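Local coordinates for hypothetical protein (Geobacillus stearothermophilus, PDB 1SFS), which is of unknown function but carries a glycoside hydrolase-like domain and may be a bacterial lysozyme, at residues L42-R47 and R79-K84; K54-Y59 and C224-N229; R58-V63 and R106-H111; A136-W141 and G161-A166; G149-L154 and S209-V214. All blocks are in the same frame, centred on the assembly; numbering follows the deposited sequence. Where two conformers were deposited one is given.

Contact 1 of 5, residues L42-R47 and R79-K84; sequences LFQCVR and RNYGVK
Phe43 of helix 40-49 and Tyr81, which follows helix 72-80, form a face-to-face aromatic stack where helix 40-49 meets the end of helix 72-80 in the glycoside hydrolase-like fold. The ring planes lie 5° apart and their centroids 3.6 Å, with Tyr81 CG over the middle of the Phe43 ring. A chi1 of 174° turns the Phe43 ring away from its backbone N and toward Tyr81, and the two side chains run past each other in opposite directions. The apolar contacts continue at the rim, where Phe43 CE1 meets Val83 CG2 at 4.0 Å. Polar bonds hold the surroundings: Tyr81 OH and Gln44 NE2 both bind Asp40 OD1. Replacing Tyr81 with an alanine would probably strip the flat cover from one face of Phe43 and cost Asp40 a partner. Arg47 lays its CB over the opposite face of Phe43 and grips Gln44 OE1 side-on with NE (2.8 Å) and NH1, which reach the oxygen from opposite faces of the amide plane. Gly82, at positive phi, closes helix 72-80 in a Schellman motif, its N bonding Arg79 O at 2.9 Å.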
# COMPACT_ATOMS: atom_id res chain seq x y z
N LEU A 42 -2.05 20.04 -4.31
CA LEU A 42 -1.82 18.76 -4.96
C LEU A 42 -3.15 18.06 -5.18
O LEU A 42 -3.37 17.46 -6.23
CB LEU A 42 -0.86 17.89 -4.16
CG LEU A 42 -0.53 16.53 -4.75
CD1 LEU A 42 0.03 16.60 -6.16
CD2 LEU A 42 0.42 15.78 -3.88
N PHE A 43 -4.06 18.09 -4.21
CA PHE A 43 -5.40 17.49 -4.41
C PHE A 43 -6.07 18.12 -5.57
O PHE A 43 -6.66 17.39 -6.40
CB PHE A 43 -6.21 17.59 -3.09
CG PHE A 43 -7.61 17.13 -3.31
CD1 PHE A 43 -7.99 15.81 -3.40
CD2 PHE A 43 -8.61 18.09 -3.48
CE1 PHE A 43 -9.33 15.42 -3.70
CE2 PHE A 43 -9.92 17.77 -3.77
CZ PHE A 43 -10.21 16.45 -3.90
N GLN A 44 -6.08 19.42 -5.64
CA GLN A 44 -6.78 20.08 -6.77
C GLN A 44 -6.12 19.76 -8.08
O GLN A 44 -6.86 19.65 -9.09
CB GLN A 44 -6.83 21.60 -6.50
CG GLN A 44 -7.63 22.01 -5.27
CD GLN A 44 -9.07 21.57 -5.15
OE1 GLN A 44 -9.72 21.24 -6.15
NE2 GLN A 44 -9.59 21.45 -3.94
N CYS A 45 -4.81 19.63 -8.14
CA CYS A 45 -4.14 19.19 -9.37
C CYS A 45 -4.72 17.88 -9.82
O CYS A 45 -5.13 17.70 -10.97
CB CYS A 45 -2.62 19.03 -9.21
SG CYS A 45 -1.68 18.58 -10.68
N VAL A 46 -4.74 16.92 -8.92
CA VAL A 46 -5.27 15.60 -9.29
C VAL A 46 -6.74 15.67 -9.72
O VAL A 46 -7.13 15.15 -10.73
CB VAL A 46 -5.05 14.61 -8.14
CG1 VAL A 46 -5.74 13.29 -8.42
CG2 VAL A 46 -3.56 14.36 -7.92
N ARG A 47 -7.55 16.33 -8.88
CA ARG A 47 -8.99 16.39 -9.05
C ARG A 47 -9.28 16.94 -10.43
O ARG A 47 -10.17 16.39 -11.14
CB ARG A 47 -9.71 17.23 -7.98
CG ARG A 47 -11.26 17.22 -8.11
CD ARG A 47 -11.92 17.98 -6.95
NE ARG A 47 -11.72 19.41 -6.99
CZ ARG A 47 -12.47 20.27 -7.70
NH1 ARG A 47 -12.16 21.57 -7.62
NH2 ARG A 47 -13.48 19.78 -8.44
N ARG A 79 -9.32 13.41 4.46
CA ARG A 79 -10.66 12.96 4.78
C ARG A 79 -11.68 14.03 4.49
O ARG A 79 -12.84 13.71 4.18
CB ARG A 79 -10.72 12.49 6.23
CG ARG A 79 -9.82 11.28 6.49
CD ARG A 79 -9.90 10.66 7.83
NE ARG A 79 -11.19 9.92 7.93
CZ ARG A 79 -12.30 10.19 8.59
NH1 ARG A 79 -13.31 9.31 8.47
NH2 ARG A 79 -12.36 11.28 9.30
N ASN A 80 -11.33 15.31 4.58
CA ASN A 80 -12.24 16.41 4.25
C ASN A 80 -12.69 16.34 2.82
O ASN A 80 -13.79 16.82 2.50
CB ASN A 80 -11.56 17.71 4.62
CG ASN A 80 -12.08 18.93 3.91
OD1 ASN A 80 -11.68 19.31 2.87
ND2 ASN A 80 -13.03 19.50 4.58
N TYR A 81 -11.90 15.76 1.91
CA TYR A 81 -12.29 15.58 0.52
C TYR A 81 -13.08 14.31 0.26
O TYR A 81 -13.41 13.99 -0.88
CB TYR A 81 -11.05 15.61 -0.35
CG TYR A 81 -10.22 16.84 -0.27
CD1 TYR A 81 -10.72 18.08 -0.45
CD2 TYR A 81 -8.86 16.69 0.01
CE1 TYR A 81 -9.87 19.20 -0.37
CE2 TYR A 81 -8.00 17.71 0.10
CZ TYR A 81 -8.54 18.97 -0.08
OH TYR A 81 -7.63 20.01 0.02
N GLY A 82 -13.36 13.54 1.33
CA GLY A 82 -14.05 12.26 1.10
C GLY A 82 -13.14 11.19 0.52
O GLY A 82 -13.64 10.24 -0.14
N VAL A 83 -11.83 11.36 0.72
CA VAL A 83 -10.81 10.44 0.22
C VAL A 83 -10.31 9.60 1.39
O VAL A 83 -10.12 10.11 2.49
CB VAL A 83 -9.69 11.28 -0.42
CG1 VAL A 83 -8.54 10.37 -0.92
CG2 VAL A 83 -10.20 12.10 -1.57
N LYS A 84 -10.08 8.31 1.13
CA LYS A 84 -9.52 7.39 2.10
C LYS A 84 -7.99 7.42 2.08
O LYS A 84 -7.41 7.43 0.99
CB LYS A 84 -9.99 5.98 1.78
CG LYS A 84 -11.45 5.70 1.91
CD LYS A 84 -11.86 5.55 3.36
CE LYS A 84 -13.34 5.36 3.59
NZ LYS A 84 -13.53 4.71 4.92

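Contact 2 of 5, residues K54-Y59 and C224-N229; sequences KFWGRY and CPVDTN
Phe55 and Asn229 bring the backbones of strands 55-59 and 227-231 closest, yet their CA atoms stay 8.9 Å apart, because strand 29-33 lies between the two and pairs with both. Side chains therefore make the contact. The Phe55 ring meets Asn229 with its far edge, CZ lying 3.6 Å from Asn229 CB, while ring and amide planes stand 41° apart. A chi1 of 60° puts the ring between backbone N and carbonyl carbon, the crowded position. The Asn229 amide is held by Asp33 and Trp184. In this glycoside hydrolase-like sheet, whose first and last strands pair, Trp56 turns instead to the helix side: its CZ2 touches Val226 CG1 at 4.0 Å, both residues also packing on Val32 and Val46. Trp56 NE1 is bonded to Ser34 OG. Pro225 centres an inverse gamma turn, closed by a weak bond from Val226 N to Cys224 O. Farther along, one water sits 2.7 Å from Tyr59 OH and reaches Asp227 OD1 only weakly.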
# COMPACT_ATOMS: atom_id res chain seq x y z
N LYS A 54 -10.55 8.15 -4.94
CA LYS A 54 -11.31 7.62 -3.82
C LYS A 54 -10.40 7.24 -2.66
O LYS A 54 -10.87 7.12 -1.51
CB LYS A 54 -12.19 6.46 -4.24
CG LYS A 54 -13.10 6.77 -5.39
CD LYS A 54 -13.75 8.14 -5.46
CE LYS A 54 -14.61 8.44 -6.70
NZ LYS A 54 -13.83 8.43 -8.04
N PHE A 55 -9.12 7.08 -2.93
CA PHE A 55 -8.13 6.74 -1.94
C PHE A 55 -6.81 7.35 -2.38
O PHE A 55 -6.62 7.62 -3.58
CB PHE A 55 -8.02 5.24 -1.69
CG PHE A 55 -7.64 4.43 -2.93
CD1 PHE A 55 -6.30 4.16 -3.20
CD2 PHE A 55 -8.59 4.01 -3.82
CE1 PHE A 55 -5.97 3.45 -4.34
CE2 PHE A 55 -8.24 3.28 -4.98
CZ PHE A 55 -6.93 3.00 -5.22
N TRP A 56 -5.93 7.54 -1.41
CA TRP A 56 -4.64 8.21 -1.66
C TRP A 56 -3.59 7.51 -0.83
O TRP A 56 -3.63 7.57 0.41
CB TRP A 56 -4.76 9.69 -1.36
CG TRP A 56 -3.67 10.53 -2.01
CD1 TRP A 56 -2.32 10.35 -1.97
CD2 TRP A 56 -3.88 11.71 -2.80
NE1 TRP A 56 -1.69 11.31 -2.70
CE2 TRP A 56 -2.61 12.15 -3.21
CE3 TRP A 56 -5.01 12.40 -3.23
CZ2 TRP A 56 -2.46 13.29 -4.01
CZ3 TRP A 56 -4.85 13.53 -4.02
CH2 TRP A 56 -3.59 13.96 -4.39
N GLY A 57 -2.65 6.83 -1.47
CA GLY A 57 -1.56 6.16 -0.79
C GLY A 57 -0.53 7.18 -0.28
O GLY A 57 -0.09 8.04 -1.03
N ARG A 58 -0.20 7.05 0.98
CA ARG A 58 0.70 7.95 1.66
C ARG A 58 1.53 7.20 2.67
O ARG A 58 1.15 6.14 3.16
CB ARG A 58 -0.09 9.05 2.37
CG ARG A 58 -0.72 10.06 1.43
CD ARG A 58 0.33 10.95 0.71
NE ARG A 58 1.01 11.75 1.72
CZ ARG A 58 2.24 11.62 2.14
NH1 ARG A 58 3.12 10.79 1.53
NH2 ARG A 58 2.63 12.34 3.18
N TYR A 59 2.68 7.77 3.01
CA TYR A 59 3.69 7.09 3.82
C TYR A 59 3.56 7.42 5.28
O TYR A 59 3.38 8.57 5.69
CB TYR A 59 5.11 7.43 3.27
CG TYR A 59 5.24 6.88 1.90
CD1 TYR A 59 4.81 7.58 0.78
CD2 TYR A 59 5.68 5.57 1.69
CE1 TYR A 59 4.88 7.04 -0.49
CE2 TYR A 59 5.77 5.02 0.44
CZ TYR A 59 5.38 5.74 -0.66
OH TYR A 59 5.41 5.22 -1.92
N CYS A 224 0.67 15.72 -12.62
CA CYS A 224 0.67 15.82 -11.20
C CYS A 224 1.64 14.73 -10.68
O CYS A 224 1.68 13.67 -11.32
CB CYS A 224 -0.67 15.62 -10.44
SG CYS A 224 -2.07 16.56 -11.09
N PRO A 225 2.39 14.99 -9.63
CA PRO A 225 3.42 14.05 -9.18
C PRO A 225 2.85 12.94 -8.31
O PRO A 225 3.07 12.79 -7.11
CB PRO A 225 4.38 14.95 -8.38
CG PRO A 225 3.46 16.01 -7.82
CD PRO A 225 2.45 16.26 -8.91
N VAL A 226 2.07 12.08 -8.98
CA VAL A 226 1.39 10.97 -8.36
C VAL A 226 1.47 9.72 -9.24
O VAL A 226 1.73 9.80 -10.46
CB VAL A 226 -0.10 11.28 -8.10
CG1 VAL A 226 -0.26 12.55 -7.29
CG2 VAL A 226 -0.94 11.38 -9.38
N ASP A 227 1.25 8.59 -8.63
CA ASP A 227 1.01 7.32 -9.31
C ASP A 227 -0.49 7.06 -9.33
O ASP A 227 -1.23 7.58 -8.51
CB ASP A 227 1.68 6.17 -8.61
CG ASP A 227 3.14 6.49 -8.35
OD1 ASP A 227 3.60 6.31 -7.17
OD2 ASP A 227 3.90 6.90 -9.23
N THR A 228 -0.95 6.20 -10.26
CA THR A 228 -2.35 5.90 -10.42
C THR A 228 -2.65 4.44 -10.12
O THR A 228 -1.93 3.53 -10.50
CB THR A 228 -2.88 6.28 -11.81
OG1 THR A 228 -2.13 5.61 -12.83
CG2 THR A 228 -2.77 7.79 -12.05
N ASN A 229 -3.79 4.25 -9.42
CA ASN A 229 -4.18 2.94 -8.89
C ASN A 229 -5.64 2.67 -9.18
O ASN A 229 -6.47 3.59 -9.32
CB ASN A 229 -4.00 2.90 -7.38
CG ASN A 229 -2.58 3.11 -6.97
OD1 ASN A 229 -1.76 2.23 -7.04
ND2 ASN A 229 -2.28 4.32 -6.48
O HOH W 1 4.32 6.75 -3.79

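Contact 3 of 5, residues R58-V63 and R106-H111; sequences RYLSEV and RNAVFH
Leu60 and Ser61, in the beta-alpha loop just beyond strand 55-59, pack on Ala108 and His111 of helix 98-114 in the glycoside hydrolase-like fold. That helix follows the next strand of the sheet, 84-89, so the contact joins the loop of one beta-alpha unit to the helix of its neighbour. Leu60 lies over the turn of helix between Ala108 and His111: its CD1 comes 4.2 Å from Ala108 CB and 3.9 Å from Ala108 O, while its CB sits 4.0 Å from His111 CB. The buried leucine also touches Pro87 and Tyr89, and Ala108 reaches Trp141 of helix 135-145. His111 has CG anti to its carbonyl carbon (chi1 -71°), which stands the imidazole up beside the loop with one face to Ser61. Phe110 CD2 lies over the opposite face, so both faces of the imidazole are covered. A glycine in place of His111 removes the ring and would probably open a gap between loop and helix, leaving Ser61 CB without its CH-pi partner. The methylene to imidazole contact is a CH-pi interaction: Ser61 CB stands 3.8 Å from the ring centroid, 12° off the normal.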
# COMPACT_ATOMS: atom_id res chain seq x y z
N ARG A 58 -0.20 7.05 0.98
CA ARG A 58 0.70 7.95 1.66
C ARG A 58 1.53 7.20 2.67
O ARG A 58 1.15 6.14 3.16
CB ARG A 58 -0.09 9.05 2.37
CG ARG A 58 -0.72 10.06 1.43
CD ARG A 58 0.33 10.95 0.71
NE ARG A 58 1.01 11.75 1.72
CZ ARG A 58 2.24 11.62 2.14
NH1 ARG A 58 3.12 10.79 1.53
NH2 ARG A 58 2.63 12.34 3.18
N TYR A 59 2.68 7.77 3.01
CA TYR A 59 3.69 7.09 3.82
C TYR A 59 3.56 7.42 5.28
O TYR A 59 3.38 8.57 5.69
CB TYR A 59 5.11 7.43 3.27
CG TYR A 59 5.24 6.88 1.90
CD1 TYR A 59 4.81 7.58 0.78
CD2 TYR A 59 5.68 5.57 1.69
CE1 TYR A 59 4.88 7.04 -0.49
CE2 TYR A 59 5.77 5.02 0.44
CZ TYR A 59 5.38 5.74 -0.66
OH TYR A 59 5.41 5.22 -1.92
N LEU A 60 3.73 6.41 6.13
CA LEU A 60 3.63 6.53 7.57
C LEU A 60 4.77 7.31 8.20
O LEU A 60 4.57 7.84 9.31
CB LEU A 60 3.54 5.16 8.21
CG LEU A 60 2.20 4.44 8.02
CD1 LEU A 60 2.33 2.97 8.40
CD2 LEU A 60 1.09 5.05 8.84
N SER A 61 5.92 7.32 7.56
CA SER A 61 7.09 8.00 8.14
C SER A 61 7.94 8.59 7.02
O SER A 61 7.80 8.30 5.81
CB SER A 61 7.83 7.06 9.06
OG SER A 61 8.40 6.00 8.33
N GLU A 62 8.79 9.50 7.45
CA GLU A 62 9.71 10.27 6.61
C GLU A 62 10.91 9.41 6.25
O GLU A 62 11.59 8.90 7.15
CB GLU A 62 10.13 11.51 7.38
CG GLU A 62 10.96 12.50 6.58
CD GLU A 62 10.08 13.42 5.78
OE1 GLU A 62 10.67 14.16 4.91
OE2 GLU A 62 8.82 13.46 6.03
N VAL A 63 11.25 9.30 4.97
CA VAL A 63 12.47 8.66 4.53
C VAL A 63 13.18 9.68 3.68
O VAL A 63 12.66 10.07 2.61
CB VAL A 63 12.18 7.37 3.78
CG1 VAL A 63 13.51 6.81 3.24
CG2 VAL A 63 11.47 6.35 4.66
N ARG A 106 6.05 -3.62 14.12
CA ARG A 106 5.91 -2.82 15.35
C ARG A 106 6.12 -1.33 15.03
O ARG A 106 5.42 -0.50 15.60
CB ARG A 106 6.91 -3.28 16.41
CG ARG A 106 6.52 -4.64 16.97
CD ARG A 106 7.49 -5.19 17.96
NE ARG A 106 7.06 -6.47 18.49
CZ ARG A 106 7.87 -7.43 18.90
NH1 ARG A 106 7.30 -8.52 19.36
NH2 ARG A 106 9.20 -7.31 18.87
N ASN A 107 7.06 -0.99 14.17
CA ASN A 107 7.26 0.40 13.84
C ASN A 107 6.06 0.94 13.05
O ASN A 107 5.65 2.11 13.27
CB ASN A 107 8.54 0.57 13.06
CG ASN A 107 9.78 0.45 13.92
OD1 ASN A 107 9.76 0.64 15.10
ND2 ASN A 107 10.88 0.18 13.26
N ALA A 108 5.51 0.16 12.14
CA ALA A 108 4.35 0.64 11.37
C ALA A 108 3.21 0.93 12.30
O ALA A 108 2.53 1.97 12.15
CB ALA A 108 4.00 -0.41 10.33
N VAL A 109 2.91 0.05 13.27
CA VAL A 109 1.83 0.23 14.19
C VAL A 109 2.08 1.46 15.05
O VAL A 109 1.18 2.24 15.33
CB VAL A 109 1.65 -1.03 15.05
CG1 VAL A 109 0.71 -0.81 16.23
CG2 VAL A 109 1.14 -2.14 14.16
N PHE A 110 3.32 1.63 15.51
CA PHE A 110 3.66 2.82 16.31
C PHE A 110 3.33 4.09 15.58
O PHE A 110 2.73 5.01 16.15
CB PHE A 110 5.14 2.72 16.66
CG PHE A 110 5.76 3.98 17.20
CD1 PHE A 110 5.55 4.28 18.53
CD2 PHE A 110 6.57 4.80 16.44
CE1 PHE A 110 6.12 5.43 19.10
CE2 PHE A 110 7.14 5.92 16.97
CZ PHE A 110 6.94 6.18 18.29
N HIS A 111 3.70 4.19 14.31
CA HIS A 111 3.40 5.36 13.54
C HIS A 111 1.89 5.49 13.31
O HIS A 111 1.35 6.62 13.39
CB HIS A 111 4.14 5.42 12.20
CG HIS A 111 5.60 5.69 12.38
ND1 HIS A 111 6.03 6.94 12.72
CD2 HIS A 111 6.69 4.91 12.32
CE1 HIS A 111 7.35 6.94 12.84
NE2 HIS A 111 7.81 5.72 12.62

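Contact 4 of 5, residues A136-W141 and G161-A166; sequences AWIAAW and GDFAAA
Ile138 CD1 is the atom on which this helix-helix contact turns, touching Ala166 CB at 3.9 Å and Phe163 CE1 at the same distance. The methyl fits between the small alanine and the phenylalanine ring, which it approaches obliquely. CG1 stands anti to the carbonyl carbon of Ile138, and chi2 of 177° stretches the chain out, so that the methyl tip spans the space between helices 135-145 and 163-173. Phe163 brings its ring up to the methyl, with CG anti to the backbone N (chi1 174°), and presses also on Leu154 and Ala156 of strand 151-156. That strand joins the two helices in the chain, and they pack side by side against the sheet of the glycoside hydrolase-like fold. Val133 touches both Ile138 and Ala166, and its backbone N donates to Asp162 OD1, which ties the loop before helix 135-145 to the start of 161-166. A phosphate ion, probably from crystallisation, lies about 4 Å from the Ala166 side chain. Wholly apolar at its heart, the contact depends on the close fit of buried hydrocarbon and imposes little direction.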
# COMPACT_ATOMS: atom_id res chain seq x y z
N ALA A 136 9.84 -15.85 5.99
CA ALA A 136 9.82 -15.54 7.42
C ALA A 136 9.46 -14.09 7.67
O ALA A 136 8.78 -13.80 8.65
CB ALA A 136 11.16 -15.92 8.08
N TRP A 137 9.97 -13.18 6.86
CA TRP A 137 9.63 -11.77 7.05
C TRP A 137 8.14 -11.53 6.87
O TRP A 137 7.50 -10.83 7.64
CB TRP A 137 10.46 -10.91 6.08
CG TRP A 137 10.40 -9.45 6.32
CD1 TRP A 137 11.42 -8.74 6.94
CD2 TRP A 137 9.40 -8.51 6.00
NE1 TRP A 137 11.09 -7.41 7.01
CE2 TRP A 137 9.86 -7.24 6.45
CE3 TRP A 137 8.15 -8.54 5.39
CZ2 TRP A 137 9.11 -6.06 6.30
CZ3 TRP A 137 7.41 -7.38 5.25
CH2 TRP A 137 7.90 -6.18 5.72
N ILE A 138 7.59 -12.11 5.80
CA ILE A 138 6.16 -11.99 5.52
C ILE A 138 5.34 -12.56 6.66
O ILE A 138 4.36 -11.94 7.11
CB ILE A 138 5.81 -12.61 4.19
CG1 ILE A 138 6.46 -11.87 3.04
CG2 ILE A 138 4.29 -12.68 4.00
CD1 ILE A 138 6.25 -12.43 1.67
N ALA A 139 5.71 -13.73 7.16
CA ALA A 139 5.04 -14.30 8.31
C ALA A 139 5.06 -13.35 9.49
O ALA A 139 4.04 -13.18 10.16
CB ALA A 139 5.71 -15.63 8.71
N ALA A 140 6.23 -12.77 9.79
CA ALA A 140 6.31 -11.86 10.93
C ALA A 140 5.45 -10.64 10.74
O ALA A 140 4.85 -10.14 11.70
CB ALA A 140 7.77 -11.46 11.16
N TRP A 141 5.44 -10.08 9.54
CA TRP A 141 4.58 -8.91 9.28
C TRP A 141 3.15 -9.21 9.60
O TRP A 141 2.46 -8.50 10.33
CB TRP A 141 4.84 -8.47 7.83
CG TRP A 141 3.97 -7.30 7.39
CD1 TRP A 141 2.87 -7.38 6.63
CD2 TRP A 141 4.19 -5.92 7.67
NE1 TRP A 141 2.32 -6.12 6.44
CE2 TRP A 141 3.12 -5.23 7.04
CE3 TRP A 141 5.17 -5.20 8.35
CZ2 TRP A 141 3.02 -3.83 7.13
CZ3 TRP A 141 5.04 -3.83 8.40
CH2 TRP A 141 3.98 -3.17 7.79
N GLY A 161 11.39 -10.35 -8.94
CA GLY A 161 12.01 -10.47 -7.64
C GLY A 161 11.37 -11.53 -6.80
O GLY A 161 10.49 -12.28 -7.24
N ASP A 162 11.80 -11.59 -5.57
CA ASP A 162 11.55 -12.66 -4.63
C ASP A 162 10.13 -12.70 -4.05
O ASP A 162 9.82 -13.69 -3.36
CB ASP A 162 12.58 -12.51 -3.48
CG ASP A 162 14.05 -12.80 -3.54
OD1 ASP A 162 14.88 -12.44 -2.57
OD2 ASP A 162 14.39 -13.45 -4.55
N PHE A 163 9.35 -11.66 -4.18
CA PHE A 163 8.10 -11.59 -3.42
C PHE A 163 7.19 -12.78 -3.65
O PHE A 163 6.66 -13.35 -2.68
CB PHE A 163 7.36 -10.29 -3.69
CG PHE A 163 6.01 -10.28 -3.01
CD1 PHE A 163 5.92 -10.00 -1.66
CD2 PHE A 163 4.86 -10.57 -3.71
CE1 PHE A 163 4.67 -10.02 -1.02
CE2 PHE A 163 3.64 -10.63 -3.07
CZ PHE A 163 3.52 -10.34 -1.73
N ALA A 164 6.88 -13.11 -4.89
CA ALA A 164 5.81 -14.08 -5.11
C ALA A 164 6.15 -15.45 -4.48
O ALA A 164 5.26 -16.04 -3.86
CB ALA A 164 5.54 -14.22 -6.60
N ALA A 165 7.36 -15.92 -4.65
CA ALA A 165 7.72 -17.21 -4.06
C ALA A 165 7.70 -17.13 -2.55
O ALA A 165 7.29 -18.10 -1.88
CB ALA A 165 9.05 -17.71 -4.61
N ALA A 166 8.20 -16.04 -1.96
CA ALA A 166 8.20 -15.87 -0.53
C ALA A 166 6.79 -15.88 0.04
O ALA A 166 6.50 -16.50 1.06
CB ALA A 166 8.94 -14.58 -0.16

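Contact 5 of 5, residues G149-L154 and S209-V214; sequences GYRPGL and SANVWV
Arg151 of strand 151-156 stretches across to Asn211 and Trp213 of strand 211-218, with strand 182-185 lying between the two in the sheet of the glycoside hydrolase-like fold. Both flat partners are turned steeply against the guanidinium: its plane stands 79° from the Trp213 ring and 75° from the Asn211 amide, and the arginine chain crosses each side chain at about a right angle. Arg151 CG is anti to the backbone N and the chain runs extended through CD to NE (chi2 178°), which carries the charged end over to strand 211-218. There NH2 lies 3.9 Å from Trp213 CH2 and equally near CZ3 of that residue, an oblique approach at the six-membered end of the indole. The guanidinium is held from outside the two segments: NE donates to Gln180 O, NH1 more weakly to Val179 O, and Phe238 makes a cation-pi contact. Asn211 ND2 is likewise turned to a backbone carbonyl, that of Ala181. Arg151 and Trp213 both also touch Val182 of the intervening strand 182-185. On strand 151-156, Pro152 and Leu154 pack on Trp141 of helix 135-145 instead. Within strand 211-218, Asn211 CB covers the indole toward its rim, 3.6 Å above the Trp213 plane, while Arg151 NH1 stops 3.9 Å from Asn211 ND2.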
# COMPACT_ATOMS: atom_id res chain seq x y z
N GLY A 149 -4.77 -5.25 15.97
CA GLY A 149 -5.97 -4.79 15.30
C GLY A 149 -5.74 -4.22 13.90
O GLY A 149 -6.74 -4.03 13.22
N TYR A 150 -4.50 -3.92 13.51
CA TYR A 150 -4.25 -3.49 12.13
C TYR A 150 -4.13 -4.72 11.25
O TYR A 150 -3.70 -5.80 11.67
CB TYR A 150 -2.98 -2.67 12.08
CG TYR A 150 -3.15 -1.35 12.80
CD1 TYR A 150 -2.64 -1.16 14.06
CD2 TYR A 150 -3.87 -0.30 12.24
CE1 TYR A 150 -2.80 0.03 14.72
CE2 TYR A 150 -4.04 0.89 12.90
CZ TYR A 150 -3.51 1.06 14.14
OH TYR A 150 -3.66 2.25 14.83
N ARG A 151 -4.53 -4.58 10.00
CA ARG A 151 -4.53 -5.66 9.04
C ARG A 151 -3.29 -5.57 8.15
O ARG A 151 -2.95 -4.45 7.72
CB ARG A 151 -5.82 -5.66 8.22
CG ARG A 151 -6.00 -6.90 7.38
CD ARG A 151 -7.32 -6.89 6.61
NE ARG A 151 -7.40 -8.15 5.85
CZ ARG A 151 -8.46 -8.56 5.19
NH1 ARG A 151 -8.48 -9.67 4.52
NH2 ARG A 151 -9.56 -7.79 5.14
N PRO A 152 -2.64 -6.66 7.82
CA PRO A 152 -1.41 -6.60 7.01
C PRO A 152 -1.69 -6.40 5.54
O PRO A 152 -2.39 -7.18 4.90
CB PRO A 152 -0.75 -7.96 7.27
CG PRO A 152 -1.85 -8.86 7.69
CD PRO A 152 -2.88 -8.01 8.38
N GLY A 153 -1.06 -5.38 4.99
CA GLY A 153 -1.00 -5.17 3.55
C GLY A 153 0.39 -5.40 3.04
O GLY A 153 1.39 -5.17 3.77
N LEU A 154 0.52 -5.82 1.79
CA LEU A 154 1.79 -6.04 1.13
C LEU A 154 1.74 -5.34 -0.22
O LEU A 154 0.93 -5.71 -1.05
CB LEU A 154 2.04 -7.53 0.93
CG LEU A 154 2.08 -8.36 2.21
CD1 LEU A 154 1.91 -9.84 1.90
CD2 LEU A 154 3.34 -8.11 2.99
N SER A 209 -3.21 -18.48 -3.31
CA SER A 209 -4.33 -17.73 -2.76
C SER A 209 -3.90 -16.35 -2.29
O SER A 209 -2.94 -16.22 -1.51
CB SER A 209 -4.85 -18.48 -1.51
OG SER A 209 -6.01 -17.81 -1.01
N ALA A 210 -4.65 -15.34 -2.70
CA ALA A 210 -4.37 -13.98 -2.28
C ALA A 210 -5.60 -13.10 -2.45
O ALA A 210 -6.48 -13.36 -3.23
CB ALA A 210 -3.26 -13.40 -3.08
N ASN A 211 -5.58 -12.00 -1.68
CA ASN A 211 -6.55 -10.92 -1.79
C ASN A 211 -5.86 -9.75 -2.52
O ASN A 211 -5.28 -8.88 -1.87
CB ASN A 211 -7.01 -10.48 -0.41
CG ASN A 211 -7.63 -11.56 0.40
OD1 ASN A 211 -8.56 -12.19 -0.04
ND2 ASN A 211 -7.06 -11.82 1.58
N VAL A 212 -5.89 -9.75 -3.83
CA VAL A 212 -5.20 -8.71 -4.61
C VAL A 212 -6.20 -7.60 -4.88
O VAL A 212 -6.96 -7.63 -5.86
CB VAL A 212 -4.54 -9.25 -5.88
CG1 VAL A 212 -3.78 -8.14 -6.54
CG2 VAL A 212 -3.67 -10.44 -5.60
N TRP A 213 -6.27 -6.65 -3.97
CA TRP A 213 -7.31 -5.65 -3.92
C TRP A 213 -6.89 -4.27 -4.35
O TRP A 213 -7.71 -3.37 -4.39
CB TRP A 213 -7.94 -5.56 -2.53
CG TRP A 213 -8.73 -6.78 -2.13
CD1 TRP A 213 -9.00 -7.89 -2.85
CD2 TRP A 213 -9.33 -6.93 -0.83
NE1 TRP A 213 -9.78 -8.75 -2.06
CE2 TRP A 213 -9.98 -8.18 -0.84
CE3 TRP A 213 -9.37 -6.11 0.31
CZ2 TRP A 213 -10.66 -8.64 0.28
CZ3 TRP A 213 -10.06 -6.57 1.42
CH2 TRP A 213 -10.66 -7.79 1.35
N VAL A 214 -5.63 -4.06 -4.66
CA VAL A 214 -5.13 -2.79 -5.16
C VAL A 214 -4.17 -3.07 -6.30
O VAL A 214 -3.44 -4.06 -6.25
CB VAL A 214 -4.44 -1.91 -4.09
CG1 VAL A 214 -4.59 -0.44 -4.44
CG2 VAL A 214 -4.92 -2.22 -2.68

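From the N terminus, contact 1 closes first, joining helix 40-49 to the end of helix 72-80 around strand 55-59. That strand opens both contact 2 and contact 3, so each crosses contact 1. Contact 3 closes at helix 98-114; contact 2 waits until strand 227-231, and the Cys45-Cys224 disulfide fastens it to contact 1. Contacts 4 and 5 are nested within the long loop of contact 2 and cross each other, helix 135-145, strand 151-156, helix 163-173 and strand 211-218 following in turn. Contact 3 precedes both in series, meeting contact 4 through Ala108 and Trp141 and contact 5 through Val109 and Tyr150. Phe55 packs on Val214, linking contacts 2 and 5.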